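Local atomic coordinates of adenylosuccinate lyase (Francisella tularensis subsp. tularensis SCHU S4, PDB entry 4EEI), a protein that probably catalyses the cleavage of adenylosuccinate to AMP and fumarate, and a matching fumarate-releasing step in IMP synthesis. Residues B[104-109]-B[217-222]; B[115-120]-B[166-171]. All coordinates share one frame; numbering follows the deposited sequence.

Contact 1 (B[104-109]-B[217-222])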
# COMPACT_ATOMS: atom_id res chain seq x y z
N LEU B 104 24.68 -8.96 7.66
CA LEU B 104 25.46 -9.98 6.98
C LEU B 104 24.55 -10.90 6.15
O LEU B 104 24.90 -11.28 5.03
CB LEU B 104 26.29 -10.80 7.97
CG LEU B 104 27.22 -10.06 8.94
CD1 LEU B 104 28.02 -11.04 9.77
CD2 LEU B 104 28.16 -9.12 8.20
N GLN B 105 23.39 -11.25 6.69
CA GLN B 105 22.42 -12.04 5.93
C GLN B 105 21.91 -11.27 4.71
O GLN B 105 21.78 -11.84 3.63
CB GLN B 105 21.23 -12.43 6.81
CG GLN B 105 21.56 -13.48 7.86
CD GLN B 105 20.40 -13.70 8.80
OE1 GLN B 105 20.08 -12.83 9.61
NE2 GLN B 105 19.75 -14.86 8.69
N ILE B 106 21.61 -9.99 4.89
CA ILE B 106 21.14 -9.17 3.78
C ILE B 106 22.23 -9.05 2.71
O ILE B 106 21.97 -9.12 1.51
CB ILE B 106 20.67 -7.78 4.25
CG1 ILE B 106 19.43 -7.91 5.14
CG2 ILE B 106 20.35 -6.90 3.06
CD1 ILE B 106 19.02 -6.57 5.83
N ARG B 107 23.47 -8.86 3.15
CA ARG B 107 24.59 -8.75 2.23
C ARG B 107 24.73 -9.99 1.36
O ARG B 107 24.91 -9.91 0.13
CB ARG B 107 25.87 -8.51 3.04
CG ARG B 107 27.16 -8.57 2.26
CD ARG B 107 27.96 -9.76 2.75
NE ARG B 107 28.93 -9.42 3.77
CZ ARG B 107 29.36 -10.26 4.71
NH1 ARG B 107 28.87 -11.49 4.80
NH2 ARG B 107 30.26 -9.86 5.59
N ASP B 108 24.64 -11.16 1.98
CA ASP B 108 24.82 -12.39 1.23
C ASP B 108 23.63 -12.65 0.31
O ASP B 108 23.78 -13.25 -0.76
CB ASP B 108 25.10 -13.55 2.17
CG ASP B 108 26.43 -13.39 2.90
OD1 ASP B 108 27.32 -12.70 2.35
OD2 ASP B 108 26.58 -13.95 4.01
N SER B 109 22.46 -12.20 0.73
CA SER B 109 21.26 -12.32 -0.09
C SER B 109 21.36 -11.40 -1.30
O SER B 109 21.02 -11.78 -2.42
CB SER B 109 20.04 -11.97 0.75
OG SER B 109 19.84 -12.93 1.77
N ASP B 217 15.46 2.63 8.02
CA ASP B 217 15.34 3.24 6.69
C ASP B 217 16.35 2.67 5.69
O ASP B 217 16.18 2.83 4.47
CB ASP B 217 15.45 4.77 6.75
CG ASP B 217 16.84 5.26 7.15
OD1 ASP B 217 17.62 5.69 6.26
OD2 ASP B 217 17.14 5.22 8.36
N ARG B 218 17.39 2.02 6.19
CA ARG B 218 18.35 1.37 5.29
C ARG B 218 17.67 0.17 4.66
O ARG B 218 17.69 -0.00 3.44
CB ARG B 218 19.62 0.96 6.04
CG ARG B 218 20.32 2.13 6.72
CD ARG B 218 21.74 1.76 7.18
NE ARG B 218 22.47 2.94 7.67
CZ ARG B 218 23.21 3.73 6.90
NH1 ARG B 218 23.33 3.48 5.60
NH2 ARG B 218 23.85 4.76 7.44
N ILE B 219 17.06 -0.66 5.50
CA ILE B 219 16.28 -1.78 4.99
C ILE B 219 15.16 -1.29 4.08
O ILE B 219 14.93 -1.86 3.02
CB ILE B 219 15.69 -2.64 6.13
CG1 ILE B 219 16.80 -3.49 6.75
CG2 ILE B 219 14.59 -3.57 5.59
CD1 ILE B 219 16.40 -4.17 8.06
N ALA B 220 14.48 -0.22 4.49
CA ALA B 220 13.36 0.28 3.70
C ALA B 220 13.83 0.77 2.33
O ALA B 220 13.11 0.65 1.34
CB ALA B 220 12.63 1.39 4.44
N LYS B 221 15.03 1.34 2.28
CA LYS B 221 15.54 1.83 1.01
C LYS B 221 15.75 0.66 0.04
O LYS B 221 15.35 0.74 -1.12
CB LYS B 221 16.86 2.59 1.20
CG LYS B 221 17.54 2.93 -0.13
CD LYS B 221 18.69 3.93 0.05
CE LYS B 221 19.36 4.23 -1.29
NZ LYS B 221 20.46 5.23 -1.11
N LEU B 222 16.35 -0.42 0.54
CA LEU B 222 16.60 -1.60 -0.28
C LEU B 222 15.29 -2.23 -0.75
O LEU B 222 15.14 -2.58 -1.93
CB LEU B 222 17.42 -2.64 0.49
CG LEU B 222 17.64 -3.99 -0.21
CD1 LEU B 222 18.34 -3.81 -1.55
CD2 LEU B 222 18.44 -4.95 0.66

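Contact 2 (B[115-120]-B[166-171])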
# COMPACT_ATOMS: atom_id res chain seq x y z
N LYS B 115 23.58 -10.89 -8.88
CA LYS B 115 24.05 -11.82 -9.91
C LYS B 115 22.89 -12.18 -10.82
O LYS B 115 23.04 -12.19 -12.05
CB LYS B 115 24.61 -13.10 -9.27
CG LYS B 115 25.05 -14.13 -10.30
CD LYS B 115 25.32 -15.49 -9.65
CE LYS B 115 25.83 -16.52 -10.68
NZ LYS B 115 24.88 -16.73 -11.83
N ASP B 116 21.74 -12.46 -10.23
CA ASP B 116 20.58 -12.86 -11.03
C ASP B 116 19.95 -11.70 -11.80
O ASP B 116 19.44 -11.90 -12.90
CB ASP B 116 19.54 -13.57 -10.16
CG ASP B 116 20.00 -14.95 -9.70
OD1 ASP B 116 20.71 -15.62 -10.47
OD2 ASP B 116 19.67 -15.35 -8.57
N LEU B 117 19.97 -10.50 -11.23
CA LEU B 117 19.47 -9.33 -11.95
C LEU B 117 20.35 -9.01 -13.17
O LEU B 117 19.84 -8.72 -14.25
CB LEU B 117 19.35 -8.11 -11.02
CG LEU B 117 18.96 -6.76 -11.63
CD1 LEU B 117 17.60 -6.84 -12.31
CD2 LEU B 117 18.94 -5.68 -10.55
N GLU B 118 21.66 -9.08 -13.00
CA GLU B 118 22.56 -8.83 -14.12
C GLU B 118 22.39 -9.91 -15.20
O GLU B 118 22.46 -9.62 -16.40
CB GLU B 118 24.02 -8.76 -13.65
CG GLU B 118 24.99 -8.34 -14.75
CD GLU B 118 26.27 -7.73 -14.19
OE1 GLU B 118 26.76 -8.24 -13.15
OE2 GLU B 118 26.78 -6.75 -14.79
N ALA B 119 22.15 -11.15 -14.79
CA ALA B 119 21.95 -12.22 -15.75
C ALA B 119 20.66 -12.00 -16.55
O ALA B 119 20.59 -12.33 -17.74
CB ALA B 119 21.94 -13.58 -15.06
N LEU B 120 19.63 -11.48 -15.89
CA LEU B 120 18.38 -11.18 -16.59
C LEU B 120 18.60 -10.04 -17.59
O LEU B 120 18.07 -10.08 -18.71
CB LEU B 120 17.27 -10.79 -15.60
CG LEU B 120 16.00 -10.26 -16.27
CD1 LEU B 120 15.42 -11.31 -17.23
CD2 LEU B 120 14.96 -9.84 -15.25
N LYS B 166 22.00 -0.67 -11.32
CA LYS B 166 22.85 0.38 -10.78
C LYS B 166 22.41 0.80 -9.37
O LYS B 166 23.26 1.00 -8.51
CB LYS B 166 22.91 1.59 -11.71
CG LYS B 166 23.87 2.68 -11.22
CD LYS B 166 23.80 3.93 -12.08
CE LYS B 166 24.66 5.07 -11.52
NZ LYS B 166 24.12 5.66 -10.24
N ASP B 167 21.11 0.92 -9.14
CA ASP B 167 20.60 1.24 -7.79
C ASP B 167 21.12 0.22 -6.78
O ASP B 167 21.56 0.58 -5.68
CB ASP B 167 19.06 1.22 -7.74
CG ASP B 167 18.41 2.35 -8.54
OD1 ASP B 167 19.10 3.35 -8.84
OD2 ASP B 167 17.19 2.24 -8.84
N LEU B 168 21.05 -1.06 -7.13
CA LEU B 168 21.45 -2.13 -6.20
C LEU B 168 22.96 -2.15 -5.96
O LEU B 168 23.42 -2.33 -4.82
CB LEU B 168 20.99 -3.51 -6.70
CG LEU B 168 19.54 -3.92 -6.49
CD1 LEU B 168 19.34 -5.37 -6.89
CD2 LEU B 168 19.13 -3.71 -5.04
N LYS B 169 23.73 -1.95 -7.03
CA LYS B 169 25.18 -1.92 -6.88
C LYS B 169 25.60 -0.69 -6.06
O LYS B 169 26.57 -0.75 -5.30
CB LYS B 169 25.86 -1.96 -8.25
CG LYS B 169 25.80 -3.34 -8.93
CD LYS B 169 26.57 -3.35 -10.25
CE LYS B 169 26.77 -4.77 -10.76
NZ LYS B 169 27.41 -4.83 -12.11
N ASP B 170 24.87 0.41 -6.21
CA ASP B 170 25.12 1.59 -5.38
C ASP B 170 24.86 1.27 -3.91
O ASP B 170 25.62 1.66 -3.03
CB ASP B 170 24.24 2.77 -5.80
CG ASP B 170 24.73 3.44 -7.08
OD1 ASP B 170 25.90 3.23 -7.45
OD2 ASP B 170 23.93 4.19 -7.69
N PHE B 171 23.76 0.57 -3.64
CA PHE B 171 23.42 0.23 -2.27
C PHE B 171 24.44 -0.75 -1.73
O PHE B 171 24.82 -0.70 -0.57
CB PHE B 171 22.04 -0.40 -2.19
CG PHE B 171 21.53 -0.57 -0.79
CD1 PHE B 171 21.75 -1.74 -0.08
CD2 PHE B 171 20.83 0.45 -0.17
CE1 PHE B 171 21.27 -1.89 1.23
CE2 PHE B 171 20.35 0.32 1.14
CZ PHE B 171 20.57 -0.85 1.84

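Contact 1 (B[104-109]-B[217-222])
Helices 94-131 and 217-244 run in the same general direction here, with the CA atoms of I106 and I219 8.9 Å apart, a spacing that leaves room for one layer of aliphatic side chains. I106 points toward the partner helix and uses both of its branches. Its long branch is extended, chi2 172°, and carries CD1 to 3.9 Å from CG1 of I219; the two isoleucines cross at about a right angle. The short branch, CG2, takes the other neighbour, lying 3.6 Å from CD2 of L222. That leucine slides past I106 in the opposite direction, its CG placed anti to the backbone N (chi1 175°), which carries CD2 toward I106. A beta-branched residue suits this place because its two arms engage residues one helical turn apart. Beside the apolar patch, the buried hydroxyl of S109 is satisfied within its own helix: OG donates to the carbonyl O of Q105 at 2.9 Å, from the face opposite to that approached by the backbone N of S109. F317 of helix 304-333 packs on both I106 and S109, while D217 forms salt bridges to R163 and R164 of a second subunit. This is the interior of the long helical bundle characteristic of the fumarase/aspartase superfamily, to which adenylosuccinate lyase belongs.

Contact 2 (B[115-120]-B[166-171])
Two long helices of the central bundle, 94-131 and 151-173, pass each other in opposite directions where L117 meets L168 and E118 meets K169. The inner pair is purely apolar. CD2 of L117 touches CD1 of L168 at 3.7 Å, each leucine offering a single methyl as the two side chains cross obliquely. Their first torsions differ: L117 has CG anti to its backbone N (chi1 175°), whereas L168 turns CG beside the nitrogen (chi1 -79°), and the branches still converge between the helices. Leucine suits both places because its branched, wholly apolar end can present a methyl to the facing helix. F161 and L165 pack on L117, and I225 and I229 of helix 217-244 pack on L168, so the pair belongs to a larger apolar layer.

On the more exposed side, one residue further along each helix, the chemistry becomes ionic. K169 stretches an extended chain across to the other helix and meets the extended E118 at about a right angle. Its NZ lies 3.4 Å from OE2 and 3.6 Å from OE1 of E118, so the ammonium faces both carboxylate oxygens at similar range. The salt bridge is long, and its hydrogen bond to OE2 is weak. On helix 151-173 itself, K166 NZ donates to the syn lone pair of D170 OD2 at 2.9 Å, a shorter ion pair one turn apart. Across the helices, the long range and weak bond are consistent with a modest electrostatic link at the partly exposed edge, beside closely packed methyls.

Contacts 1 and 2 lie about 14 Å apart, centre to centre, and share helix 94-131, which supplies 104-109 to the first and, about three turns later, 115-120 to the second. Along the chain both segments of contact 2 fall between those of contact 1, in the order 104-109, 115-120, 166-171, 217-222. The two also touch directly: L222 CD1 packs 3.6 Å from L168 CD2, and the ring of F171 lies against K221 and L222. Helices 94-131, 151-173 and 217-244 thus pack mutually in one bundle. D167 is also salt-bridged to K221 of a second subunit, so the same helices take part in the subunit interface.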